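Local coordinates for protein alternansucrase (Leuconostoc mesenteroides, PDB 6HVG) that belongs to glycoside hydrolase family 70, pairing a TIM-barrel-type core that holds a calcium ion with arms of choline-binding-type cell-wall repeats, at residues I1392-D1395 / F1399-L1402; A288-I293 / N318-D323; Y376-G381 / S1299-Y1304; E520-D525 / G1097-L1102. All blocks are in the same frame, centred on the assembly; numbering follows the deposited sequence.

Contact 1 (I1392-D1395 / F1399-L1402); sequences INDD and FYHL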
loop_
_atom_site.group_PDB
_atom_site.type_symbol
_atom_site.label_atom_id
_atom_site.label_comp_id
_atom_site.label_asym_id
_atom_site.label_seq_id
_atom_site.Cartn_x
_atom_site.Cartn_y
_atom_site.Cartn_z
ATOM N N ILE A 1392 -19.528 6.373 24.191
ATOM C CA ILE A 1392 -19.111 7.635 23.604
ATOM C C ILE A 1392 -18.223 8.351 24.630
ATOM O O ILE A 1392 -18.547 8.380 25.814
ATOM C CB ILE A 1392 -20.360 8.460 23.234
ATOM C CG1 ILE A 1392 -20.016 9.599 22.306
ATOM C CG2 ILE A 1392 -21.051 9.015 24.469
ATOM C CD1 ILE A 1392 -21.186 10.527 22.070
ATOM N N ASN A 1393 -17.090 8.893 24.192
ATOM C CA ASN A 1393 -16.196 9.606 25.109
ATOM C C ASN A 1393 -16.141 11.111 24.827
ATOM O O ASN A 1393 -16.444 11.587 23.729
ATOM C CB ASN A 1393 -14.782 8.971 25.149
ATOM C CG ASN A 1393 -13.889 9.424 23.994
ATOM O OD1 ASN A 1393 -13.629 10.621 23.823
ATOM N ND2 ASN A 1393 -13.376 8.468 23.229
ATOM N N ASP A 1394 -15.717 11.823 25.861
ATOM C CA ASP A 1394 -15.744 13.277 25.984
ATOM C C ASP A 1394 -14.294 13.767 26.215
ATOM O O ASP A 1394 -13.464 13.025 26.768
ATOM C CB ASP A 1394 -16.685 13.571 27.161
ATOM C CG ASP A 1394 -16.851 15.047 27.476
ATOM O OD1 ASP A 1394 -16.043 15.873 27.037
ATOM O OD2 ASP A 1394 -17.816 15.396 28.183
ATOM N N ASP A 1395 -13.983 14.996 25.787
ATOM C CA ASP A 1395 -12.642 15.592 25.987
ATOM C C ASP A 1395 -12.215 15.666 27.478
ATOM O O ASP A 1395 -11.033 15.546 27.794
ATOM C CB ASP A 1395 -12.566 16.981 25.338
ATOM N N PHE A 1399 -17.674 9.599 30.236
ATOM C CA PHE A 1399 -18.099 8.497 29.383
ATOM C C PHE A 1399 -19.614 8.371 29.419
ATOM O O PHE A 1399 -20.238 8.578 30.452
ATOM C CB PHE A 1399 -17.373 7.198 29.782
ATOM C CG PHE A 1399 -16.033 7.027 29.099
ATOM C CD1 PHE A 1399 -15.915 6.264 27.927
ATOM C CD2 PHE A 1399 -14.908 7.672 29.575
ATOM C CE1 PHE A 1399 -14.696 6.135 27.264
ATOM C CE2 PHE A 1399 -13.684 7.558 28.913
ATOM C CZ PHE A 1399 -13.578 6.788 27.762
ATOM N N TYR A 1400 -20.213 8.097 28.266
ATOM C CA TYR A 1400 -21.660 7.835 28.187
ATOM C C TYR A 1400 -21.912 6.611 27.315
ATOM O O TYR A 1400 -21.058 6.226 26.503
ATOM C CB TYR A 1400 -22.403 9.034 27.608
ATOM C CG TYR A 1400 -21.992 10.388 28.158
ATOM C CD1 TYR A 1400 -22.688 10.986 29.224
ATOM C CD2 TYR A 1400 -20.934 11.097 27.593
ATOM C CE1 TYR A 1400 -22.337 12.252 29.692
ATOM C CE2 TYR A 1400 -20.571 12.351 28.072
ATOM C CZ TYR A 1400 -21.263 12.920 29.115
ATOM O OH TYR A 1400 -20.886 14.169 29.565
ATOM N N HIS A 1401 -23.067 5.986 27.513
ATOM C CA HIS A 1401 -23.470 4.842 26.700
ATOM C C HIS A 1401 -24.816 5.125 26.074
ATOM O O HIS A 1401 -25.713 5.673 26.723
ATOM C CB HIS A 1401 -23.539 3.545 27.510
ATOM C CG HIS A 1401 -24.133 2.395 26.747
ATOM N ND1 HIS A 1401 -25.428 1.949 26.929
ATOM C CD2 HIS A 1401 -23.606 1.629 25.759
ATOM C CE1 HIS A 1401 -25.659 0.940 26.103
ATOM N NE2 HIS A 1401 -24.570 0.728 25.382
ATOM N N LEU A 1402 -24.944 4.730 24.816
ATOM C CA LEU A 1402 -26.190 4.859 24.115
ATOM C C LEU A 1402 -26.721 3.477 23.792
ATOM O O LEU A 1402 -26.043 2.649 23.156
ATOM C CB LEU A 1402 -26.017 5.715 22.865
ATOM C CG LEU A 1402 -25.406 7.076 23.206
ATOM C CD1 LEU A 1402 -24.654 7.651 22.015
ATOM C CD2 LEU A 1402 -26.500 7.995 23.725
#

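Contact 2 (A288-I293 / N318-D323); sequences ANTEII and NTFYFD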
loop_
_atom_site.group_PDB
_atom_site.type_symbol
_atom_site.label_atom_id
_atom_site.label_comp_id
_atom_site.label_asym_id
_atom_site.label_seq_id
_atom_site.Cartn_x
_atom_site.Cartn_y
_atom_site.Cartn_z
ATOM N N ALA A 288 -6.132 26.209 36.746
ATOM C CA ALA A 288 -7.253 26.078 37.634
ATOM C C ALA A 288 -7.529 24.582 37.849
ATOM O O ALA A 288 -7.426 23.750 36.927
ATOM C CB ALA A 288 -8.482 26.776 37.061
ATOM N N ASN A 289 -7.889 24.250 39.079
ATOM C CA ASN A 289 -8.231 22.891 39.411
ATOM C C ASN A 289 -9.170 22.867 40.588
ATOM O O ASN A 289 -9.313 23.845 41.340
ATOM C CB ASN A 289 -6.971 22.083 39.732
ATOM C CG ASN A 289 -7.122 20.598 39.452
ATOM O OD1 ASN A 289 -7.841 20.198 38.534
ATOM N ND2 ASN A 289 -6.456 19.777 40.245
ATOM N N THR A 290 -9.842 21.733 40.732
ATOM C CA THR A 290 -10.773 21.528 41.822
ATOM C C THR A 290 -10.289 20.376 42.662
ATOM O O THR A 290 -9.727 19.418 42.152
ATOM C CB THR A 290 -12.175 21.211 41.283
ATOM O OG1 THR A 290 -12.138 19.982 40.530
ATOM C CG2 THR A 290 -12.663 22.352 40.379
ATOM N N GLU A 291 -10.509 20.477 43.956
ATOM C CA GLU A 291 -10.207 19.377 44.847
ATOM C C GLU A 291 -11.366 19.247 45.802
ATOM O O GLU A 291 -12.180 20.170 45.953
ATOM C CB GLU A 291 -8.910 19.637 45.603
ATOM C CG GLU A 291 -9.047 20.652 46.721
ATOM C CD GLU A 291 -7.713 21.071 47.293
ATOM O OE1 GLU A 291 -6.836 20.189 47.405
ATOM O OE2 GLU A 291 -7.551 22.275 47.621
ATOM N N ILE A 292 -11.414 18.103 46.465
ATOM C CA ILE A 292 -12.489 17.839 47.405
ATOM C C ILE A 292 -12.000 18.151 48.823
ATOM O O ILE A 292 -11.140 17.469 49.366
ATOM C CB ILE A 292 -13.104 16.426 47.241
ATOM C CG1 ILE A 292 -13.958 16.076 48.467
ATOM C CG2 ILE A 292 -12.034 15.373 46.980
ATOM C CD1 ILE A 292 -14.989 15.000 48.200
ATOM N N ILE A 293 -12.531 19.224 49.390
ATOM C CA ILE A 293 -12.221 19.629 50.754
ATOM C C ILE A 293 -13.413 19.223 51.603
ATOM O O ILE A 293 -14.559 19.514 51.247
ATOM C CB ILE A 293 -12.023 21.152 50.852
ATOM C CG1 ILE A 293 -10.807 21.590 50.021
ATOM C CG2 ILE A 293 -11.900 21.587 52.303
ATOM C CD1 ILE A 293 -9.575 20.731 50.245
ATOM N N ASN A 318 -13.756 20.064 32.594
ATOM C CA ASN A 318 -15.108 20.357 33.029
ATOM C C ASN A 318 -15.189 21.713 33.677
ATOM O O ASN A 318 -14.335 22.086 34.486
ATOM C CB ASN A 318 -15.573 19.366 34.097
ATOM C CG ASN A 318 -15.627 17.955 33.593
ATOM O OD1 ASN A 318 -14.840 17.134 34.010
ATOM N ND2 ASN A 318 -16.555 17.667 32.685
ATOM N N THR A 319 -16.251 22.433 33.371
ATOM C CA THR A 319 -16.467 23.733 33.963
ATOM C C THR A 319 -17.507 23.605 35.057
ATOM O O THR A 319 -18.462 22.851 34.906
ATOM C CB THR A 319 -16.878 24.763 32.907
ATOM O OG1 THR A 319 -15.952 24.701 31.809
ATOM C CG2 THR A 319 -16.879 26.173 33.510
ATOM N N PHE A 320 -17.281 24.297 36.173
ATOM C CA PHE A 320 -18.231 24.343 37.289
ATOM C C PHE A 320 -18.535 25.805 37.537
ATOM O O PHE A 320 -17.862 26.674 36.992
ATOM C CB PHE A 320 -17.638 23.750 38.586
ATOM C CG PHE A 320 -17.179 22.335 38.450
ATOM C CD1 PHE A 320 -17.952 21.290 38.939
ATOM C CD2 PHE A 320 -15.984 22.041 37.791
ATOM C CE1 PHE A 320 -17.540 19.976 38.762
ATOM C CE2 PHE A 320 -15.557 20.731 37.633
ATOM C CZ PHE A 320 -16.341 19.693 38.112
ATOM N N TYR A 321 -19.538 26.065 38.360
ATOM C CA TYR A 321 -19.774 27.411 38.868
ATOM C C TYR A 321 -19.783 27.325 40.372
ATOM O O TYR A 321 -20.384 26.422 40.934
ATOM C CB TYR A 321 -21.112 28.009 38.375
ATOM C CG TYR A 321 -21.317 29.418 38.882
ATOM C CD1 TYR A 321 -20.803 30.509 38.187
ATOM C CD2 TYR A 321 -21.976 29.650 40.085
ATOM C CE1 TYR A 321 -20.944 31.804 38.668
ATOM C CE2 TYR A 321 -22.135 30.940 40.574
ATOM C CZ TYR A 321 -21.617 32.015 39.861
ATOM O OH TYR A 321 -21.769 33.285 40.365
ATOM N N PHE A 322 -19.127 28.273 41.030
ATOM C CA PHE A 322 -19.029 28.243 42.481
ATOM C C PHE A 322 -19.614 29.512 43.071
ATOM O O PHE A 322 -19.253 30.607 42.650
ATOM C CB PHE A 322 -17.563 28.079 42.909
ATOM C CG PHE A 322 -16.944 26.769 42.489
ATOM C CD1 PHE A 322 -17.156 25.614 43.227
ATOM C CD2 PHE A 322 -16.138 26.689 41.358
ATOM C CE1 PHE A 322 -16.588 24.406 42.845
ATOM C CE2 PHE A 322 -15.567 25.482 40.973
ATOM C CZ PHE A 322 -15.773 24.344 41.730
ATOM N N ASP A 323 -20.498 29.359 44.055
ATOM C CA ASP A 323 -21.244 30.497 44.616
ATOM C C ASP A 323 -20.423 31.306 45.641
ATOM O O ASP A 323 -19.238 31.026 45.848
ATOM C CB ASP A 323 -22.594 30.021 45.183
ATOM C CG ASP A 323 -22.459 29.162 46.438
ATOM O OD1 ASP A 323 -21.479 29.311 47.185
ATOM O OD2 ASP A 323 -23.363 28.354 46.709
#

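Contact 3 (Y376-G381 / S1299-Y1304); sequences YQFDQG and SGVKYY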
loop_
_atom_site.group_PDB
_atom_site.type_symbol
_atom_site.label_atom_id
_atom_site.label_comp_id
_atom_site.label_asym_id
_atom_site.label_seq_id
_atom_site.Cartn_x
_atom_site.Cartn_y
_atom_site.Cartn_z
ATOM N N TYR A 376 -34.776 32.937 14.102
ATOM C CA TYR A 376 -34.111 32.314 12.974
ATOM C C TYR A 376 -32.666 32.788 12.907
ATOM O O TYR A 376 -32.400 33.938 13.084
ATOM C CB TYR A 376 -34.845 32.599 11.684
ATOM C CG TYR A 376 -36.189 31.893 11.601
ATOM C CD1 TYR A 376 -36.290 30.502 11.740
ATOM C CD2 TYR A 376 -37.365 32.608 11.356
ATOM C CE1 TYR A 376 -37.525 29.863 11.642
ATOM C CE2 TYR A 376 -38.594 31.977 11.280
ATOM C CZ TYR A 376 -38.675 30.600 11.405
ATOM O OH TYR A 376 -39.896 29.962 11.311
ATOM N N GLN A 377 -31.740 31.863 12.700
ATOM C CA GLN A 377 -30.315 32.169 12.631
ATOM C C GLN A 377 -29.807 32.404 11.234
ATOM O O GLN A 377 -28.657 32.819 11.062
ATOM C CB GLN A 377 -29.502 31.029 13.250
ATOM C CG GLN A 377 -29.820 30.747 14.703
ATOM C CD GLN A 377 -29.564 31.935 15.572
ATOM O OE1 GLN A 377 -28.428 32.286 15.822
ATOM N NE2 GLN A 377 -30.617 32.566 16.027
ATOM N N PHE A 378 -30.640 32.120 10.237
ATOM C CA PHE A 378 -30.277 32.445 8.849
ATOM C C PHE A 378 -30.347 33.950 8.617
ATOM O O PHE A 378 -31.225 34.603 9.146
ATOM C CB PHE A 378 -31.084 31.646 7.816
ATOM C CG PHE A 378 -32.546 31.679 8.029
ATOM C CD1 PHE A 378 -33.284 32.752 7.593
ATOM C CD2 PHE A 378 -33.205 30.595 8.625
ATOM C CE1 PHE A 378 -34.644 32.783 7.778
ATOM C CE2 PHE A 378 -34.568 30.608 8.798
ATOM C CZ PHE A 378 -35.293 31.711 8.377
ATOM N N ASP A 379 -29.382 34.468 7.862
ATOM C CA ASP A 379 -29.170 35.904 7.713
ATOM C C ASP A 379 -29.472 36.368 6.288
ATOM O O ASP A 379 -29.143 37.491 5.944
ATOM C CB ASP A 379 -27.702 36.302 8.071
ATOM C CG ASP A 379 -27.476 36.550 9.586
ATOM O OD1 ASP A 379 -28.454 36.890 10.307
ATOM O OD2 ASP A 379 -26.297 36.410 10.039
ATOM N N GLN A 380 -30.084 35.526 5.461
ATOM C CA GLN A 380 -30.274 35.837 4.032
ATOM C C GLN A 380 -31.760 35.727 3.621
ATOM O O GLN A 380 -32.288 34.642 3.514
ATOM C CB GLN A 380 -29.399 34.896 3.170
ATOM C CG GLN A 380 -29.458 35.119 1.655
ATOM C CD GLN A 380 -28.970 36.495 1.228
ATOM O OE1 GLN A 380 -27.839 36.897 1.545
ATOM N NE2 GLN A 380 -29.817 37.235 0.494
ATOM N N GLY A 381 -32.416 36.863 3.418
ATOM C CA GLY A 381 -33.841 36.910 3.033
ATOM C C GLY A 381 -33.958 36.650 1.546
ATOM O O GLY A 381 -32.942 36.670 0.826
ATOM N N SER A 1299 -47.361 28.833 6.284
ATOM C CA SER A 1299 -47.084 27.408 6.542
ATOM C C SER A 1299 -45.698 27.128 7.150
ATOM O O SER A 1299 -45.578 26.273 8.021
ATOM C CB SER A 1299 -47.266 26.597 5.254
ATOM O OG SER A 1299 -48.615 26.687 4.812
ATOM N N GLY A 1300 -44.665 27.838 6.702
ATOM C CA GLY A 1300 -43.328 27.592 7.203
ATOM C C GLY A 1300 -42.239 28.307 6.426
ATOM O O GLY A 1300 -42.517 29.231 5.662
ATOM N N VAL A 1301 -40.991 27.868 6.592
ATOM C CA VAL A 1301 -39.849 28.506 5.926
ATOM C C VAL A 1301 -39.427 27.754 4.676
ATOM O O VAL A 1301 -39.396 26.533 4.664
ATOM C CB VAL A 1301 -38.668 28.627 6.871
ATOM C CG1 VAL A 1301 -37.571 29.473 6.264
ATOM C CG2 VAL A 1301 -39.116 29.246 8.178
ATOM N N LYS A 1302 -39.154 28.494 3.617
ATOM C CA LYS A 1302 -38.695 27.940 2.350
ATOM C C LYS A 1302 -37.299 28.473 2.060
ATOM O O LYS A 1302 -36.893 29.488 2.637
ATOM C CB LYS A 1302 -39.645 28.352 1.231
ATOM C CG LYS A 1302 -41.079 27.893 1.461
ATOM C CD LYS A 1302 -41.988 28.170 0.284
ATOM C CE LYS A 1302 -42.191 29.662 0.086
ATOM N NZ LYS A 1302 -43.034 29.827 -1.114
ATOM N N TYR A 1303 -36.575 27.816 1.157
ATOM C CA TYR A 1303 -35.259 28.300 0.743
ATOM C C TYR A 1303 -35.060 28.149 -0.743
ATOM O O TYR A 1303 -35.493 27.165 -1.317
ATOM C CB TYR A 1303 -34.144 27.555 1.476
ATOM C CG TYR A 1303 -32.761 27.904 0.966
ATOM C CD1 TYR A 1303 -32.078 29.018 1.433
ATOM C CD2 TYR A 1303 -32.144 27.117 0.019
ATOM C CE1 TYR A 1303 -30.821 29.345 0.936
ATOM C CE2 TYR A 1303 -30.897 27.420 -0.460
ATOM C CZ TYR A 1303 -30.236 28.525 -0.012
ATOM O OH TYR A 1303 -28.974 28.775 -0.490
ATOM N N TYR A 1304 -34.426 29.141 -1.361
ATOM C CA TYR A 1304 -34.116 29.094 -2.775
ATOM C C TYR A 1304 -32.597 29.203 -2.956
ATOM O O TYR A 1304 -31.958 30.086 -2.378
ATOM C CB TYR A 1304 -34.830 30.236 -3.510
ATOM C CG TYR A 1304 -36.297 29.999 -3.696
ATOM C CD1 TYR A 1304 -37.207 30.196 -2.653
ATOM C CD2 TYR A 1304 -36.788 29.583 -4.917
ATOM C CE1 TYR A 1304 -38.563 29.966 -2.832
ATOM C CE2 TYR A 1304 -38.139 29.361 -5.107
ATOM C CZ TYR A 1304 -39.013 29.550 -4.074
ATOM O OH TYR A 1304 -40.329 29.290 -4.317
#

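Contact 4 (E520-D525 / G1097-L1102); sequences EDEAFD and GGMSFL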
loop_
_atom_site.group_PDB
_atom_site.type_symbol
_atom_site.label_atom_id
_atom_site.label_comp_id
_atom_site.label_asym_id
_atom_site.label_seq_id
_atom_site.Cartn_x
_atom_site.Cartn_y
_atom_site.Cartn_z
ATOM N N GLU A 520 -12.653 13.072 -0.907
ATOM C CA GLU A 520 -12.481 11.735 -1.489
ATOM C C GLU A 520 -12.051 10.681 -0.459
ATOM O O GLU A 520 -11.900 9.521 -0.802
ATOM C CB GLU A 520 -11.493 11.768 -2.666
ATOM C CG GLU A 520 -12.016 12.547 -3.856
ATOM C CD GLU A 520 -11.106 12.496 -5.049
ATOM O OE1 GLU A 520 -9.979 12.023 -4.907
ATOM O OE2 GLU A 520 -11.510 12.959 -6.135
ATOM N N ASP A 521 -11.852 11.101 0.792
ATOM C CA ASP A 521 -11.530 10.197 1.884
ATOM C C ASP A 521 -10.305 9.323 1.600
ATOM O O ASP A 521 -10.368 8.107 1.717
ATOM C CB ASP A 521 -12.752 9.337 2.202
ATOM C CG ASP A 521 -13.899 10.144 2.805
ATOM O OD1 ASP A 521 -13.678 11.290 3.248
ATOM O OD2 ASP A 521 -15.038 9.619 2.835
ATOM N N GLU A 522 -9.207 9.956 1.201
ATOM C CA GLU A 522 -7.939 9.274 1.035
ATOM C C GLU A 522 -7.690 8.355 2.225
ATOM O O GLU A 522 -7.840 8.759 3.365
ATOM C CB GLU A 522 -6.789 10.282 0.895
ATOM C CG GLU A 522 -5.519 9.695 0.276
ATOM C CD GLU A 522 -4.409 10.711 0.083
ATOM O OE1 GLU A 522 -4.157 11.509 1.012
ATOM O OE2 GLU A 522 -3.804 10.742 -1.010
ATOM N N ALA A 523 -7.342 7.106 1.948
ATOM C CA ALA A 523 -6.998 6.120 2.976
ATOM C C ALA A 523 -5.864 5.234 2.469
ATOM O O ALA A 523 -5.697 5.078 1.268
ATOM C CB ALA A 523 -8.202 5.259 3.307
ATOM N N PHE A 524 -5.099 4.635 3.375
ATOM C CA PHE A 524 -3.952 3.828 2.951
ATOM C C PHE A 524 -3.912 2.448 3.560
ATOM O O PHE A 524 -2.905 1.789 3.550
ATOM C CB PHE A 524 -2.662 4.560 3.248
ATOM C CG PHE A 524 -2.519 5.850 2.497
ATOM C CD1 PHE A 524 -2.970 7.042 3.041
ATOM C CD2 PHE A 524 -1.928 5.868 1.250
ATOM C CE1 PHE A 524 -2.819 8.231 2.353
ATOM C CE2 PHE A 524 -1.780 7.057 0.553
ATOM C CZ PHE A 524 -2.224 8.242 1.110
ATOM N N ASP A 525 -5.036 1.967 4.038
ATOM C CA ASP A 525 -5.017 0.648 4.580
ATOM C C ASP A 525 -5.238 -0.359 3.442
ATOM O O ASP A 525 -6.015 -0.123 2.521
ATOM C CB ASP A 525 -6.010 0.521 5.743
ATOM C CG ASP A 525 -7.434 0.523 5.290
ATOM O OD1 ASP A 525 -7.896 -0.562 4.823
ATOM O OD2 ASP A 525 -8.076 1.603 5.405
ATOM N N GLY A 1097 -4.724 12.440 -12.726
ATOM C CA GLY A 1097 -5.013 12.844 -11.370
ATOM C C GLY A 1097 -4.496 11.741 -10.465
ATOM O O GLY A 1097 -4.101 10.646 -10.936
ATOM N N GLY A 1098 -4.481 12.015 -9.169
ATOM C CA GLY A 1098 -4.164 10.979 -8.197
ATOM C C GLY A 1098 -2.691 10.670 -8.111
ATOM O O GLY A 1098 -1.863 11.329 -8.748
ATOM N N MET A 1099 -2.371 9.651 -7.321
ATOM C CA MET A 1099 -0.987 9.262 -7.103
ATOM C C MET A 1099 -0.470 8.455 -8.290
ATOM O O MET A 1099 -1.113 7.522 -8.750
ATOM C CB MET A 1099 -0.863 8.448 -5.829
ATOM C CG MET A 1099 -1.336 9.183 -4.592
ATOM S SD MET A 1099 -1.003 8.258 -3.092
ATOM C CE MET A 1099 0.777 8.401 -2.995
ATOM N N SER A 1100 0.692 8.849 -8.799
ATOM C CA SER A 1100 1.420 8.064 -9.780
ATOM C C SER A 1100 2.018 6.866 -9.045
ATOM O O SER A 1100 2.335 6.960 -7.845
ATOM C CB SER A 1100 2.514 8.924 -10.402
ATOM O OG SER A 1100 3.060 8.297 -11.555
ATOM N N PHE A 1101 2.159 5.737 -9.737
ATOM C CA PHE A 1101 2.796 4.551 -9.135
ATOM C C PHE A 1101 4.187 4.296 -9.741
ATOM O O PHE A 1101 4.441 4.703 -10.867
ATOM C CB PHE A 1101 1.889 3.352 -9.325
ATOM C CG PHE A 1101 2.267 2.166 -8.502
ATOM C CD1 PHE A 1101 2.276 2.234 -7.126
ATOM C CD2 PHE A 1101 2.600 0.957 -9.120
ATOM C CE1 PHE A 1101 2.641 1.124 -6.379
ATOM C CE2 PHE A 1101 2.960 -0.152 -8.394
ATOM C CZ PHE A 1101 2.978 -0.072 -7.017
ATOM N N LEU A 1102 5.073 3.617 -9.007
ATOM C CA LEU A 1102 6.448 3.399 -9.479
ATOM C C LEU A 1102 6.569 2.580 -10.781
ATOM O O LEU A 1102 7.470 2.822 -11.581
ATOM C CB LEU A 1102 7.349 2.842 -8.377
ATOM C CG LEU A 1102 7.409 1.364 -7.962
ATOM C CD1 LEU A 1102 8.626 1.191 -7.098
ATOM C CD2 LEU A 1102 6.190 0.944 -7.172
#

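Contact 1 (I1392-D1395 / F1399-L1402)
Ile-1392 and Tyr-1400 form an antiparallel hydrogen-bonded pair, with Ile-1392 N donating to Tyr-1400 O at 2.8 Å (164° at the hydrogen) and Tyr-1400 N returning a bond to Ile-1392 O at 3.0 Å. The next pair toward the turn, Asn-1393 with Phe-1399, is non-hydrogen-bonded, its CA atoms 4.8 Å apart. On this face a CH-pi contact forms: Asn-1393 CB lies over the Phe-1399 ring, 3.9 Å from the centroid and 27° off the normal, displaced toward CE1 and CZ. Rotation of Asn-1393 (chi1 82°) sets its CG between backbone N and carbonyl carbon, and the amide leads away while CB does the touching. The other face carries Ile-1392 and Tyr-1400. There the CG2 branch of Ile-1392 sits near the ring plane, by the CB end of Tyr-1400. Farther along the same ring edge, Asp-1394 OD2 stands 3.6 Å from Tyr-1400 OH, too long to count as a hydrogen bond. Asp-1394 OD1 instead accepts from Ala-1396 N, closing an Asx turn where the chain reverses. This two-stranded hairpin, strands 1390-1393 and 1399-1402, packs through Ile-1392 and Leu-1402 on Tyr-1379 of strand 1377-1380, while Tyr-1400 meets Phe-1369 of strand 1368-1371.

Contact 2 (A288-I293 / N318-D323)
Thr-290 packs a single methyl group, CG2, against two phenylalanines, reaching the rim of Phe-322 at 3.9 Å from CZ and coming within 4.2 Å of Phe-320 CD2. The two approaches differ. CG2 meets Phe-322 at the ring edge, near its plane, whereas it comes to Phe-320 obliquely. The first torsion of Thr-290 (chi1 62°) decides which branch is presented: OG1 takes the place between backbone N and carbonyl carbon, and CG2 stands opposite the carbonyl carbon, directed at the rings. Phe-320 and Phe-322 are alternate residues of one strand, so both CB atoms point toward Thr-290 while that of the intervening Tyr-321 does not. No hydrogen bond crosses the interface, and the nearest CA atoms, Thr-290 and Phe-320, are 9.2 Å apart; the strands therefore meet through side chains alone, not as partners in a sheet. This is packing between successive beta hairpins of the choline-binding-repeat type, strands 286-293 and 296-300 on one side and strands 310-313 and 319-322 on the other. Leu-297, on strand 296-300, touches both Thr-290 and Phe-320 and so extends the apolar patch. A polar bond also ties strand 286-293 to the turn of the second hairpin, Asn-289 OD1 accepting from Val-315 N. Just before strand 319-322, Asn-318 ND2 donates to Asn-1398 OD1, in the turn of the hairpin 1390-1402.

Contact 3 (Y376-G381 / S1299-Y1304)
The first torsion of Val-1301 (chi1 -171°) splays its two methyls toward different rings: CG1 lies opposite the backbone N and faces Phe-378, while CG2 lies opposite the carbonyl carbon and faces Tyr-376. Phe-378 answers with a rotation of its own (chi1 50°), CG standing between backbone N and carbonyl carbon. CG1 of the valine meets the far end of that ring, 3.8 Å from Phe-378 CZ. CG2 touches the phenol end of Tyr-376, 3.5 Å from CZ, in an apolar contact; no hydrogen bond crosses between the segments. Both approaches are oblique to the ring planes. The two aromatics also brace each other, since Tyr-376 CB rests 3.4 Å above the plane of the Phe-378 ring, offset toward its rim. Phe-1294, on the strand beside 1301-1304, stacks with the ring of Phe-378, and its backbone is hydrogen-bonded to that of Gln-380. The loop 376-381 is thus seated against the hairpin of strands 1294-1296 and 1301-1304 by rings and backbone alike. The segments 376-381 and 1299-1304 lie 918 residues apart at their closest ends, and such joining of early and late chain is consistent with the U-shaped chain path of family 70 enzymes, whose outer domains are built from both arms.

Contact 4 (E520-D525 / G1097-L1102)
Glu-520 OE2 accepts hydrogen bonds from Arg-1256 N and Gly-1257 N and is also bonded to Tyr-1192 OH, a three-way grip that anchors the loop from which Glu-522 and Phe-524 reach Met-1099. The contact is a Met-aromatic one, between two loops of the glycoside hydrolase family 70 region, and it involves no hydrogen bond from one segment to the other. Backbone separation is large, 10.1 Å between Glu-522 CA and Gly-1098 CA, so the side chains alone span the interval. Met-1099 supplies the bridge: CB points toward the other loop, CG and SD run on in an extended line, and the bend at the last torsion (chi3 71°) turns CE aside, which leaves the sulfur as the touching atom. SD lies 5.2 Å from the centroid of the Phe-524 ring and 82° off its normal, which places it at the ring edge and not over a face. The carboxylate of Glu-522 comes alongside more loosely, OE2 being 4.3 Å from the Met-1099 sulfur. Gln-774 touches both Phe-524 and Met-1099, and Gln-531 NE2 holds the Met-1099 carbonyl oxygen. Arg-1174 meanwhile secures the backbone of the first loop, NE bonding Glu-520 O and NH2 bonding Asp-521 O. Within the interface, the atom of the ring nearest the sulfur is Phe-524 CE2, 3.9 Å from Met-1099 SD.

Backbone pairing across the segments is found in contact 1 alone, within one hairpin; the other three join separate elements through side chains. Contacts 1 and 4 lie at the surface, contact 2 is buried and contact 3 partly so. Their chemistry follows their place: sheet hydrogen bonds with a CH-pi overlap in contact 1, methyl-to-ring packing in contacts 2 and 3, and a sulfur at a ring edge in contact 4. Contact 4 is nearest the chain's centre, about 9 Å from it, and is nested in sequence within the span closed by contact 3. Contacts 1 and 2 share no strand, yet their nearest atoms are about 5 Å apart despite their distance in sequence.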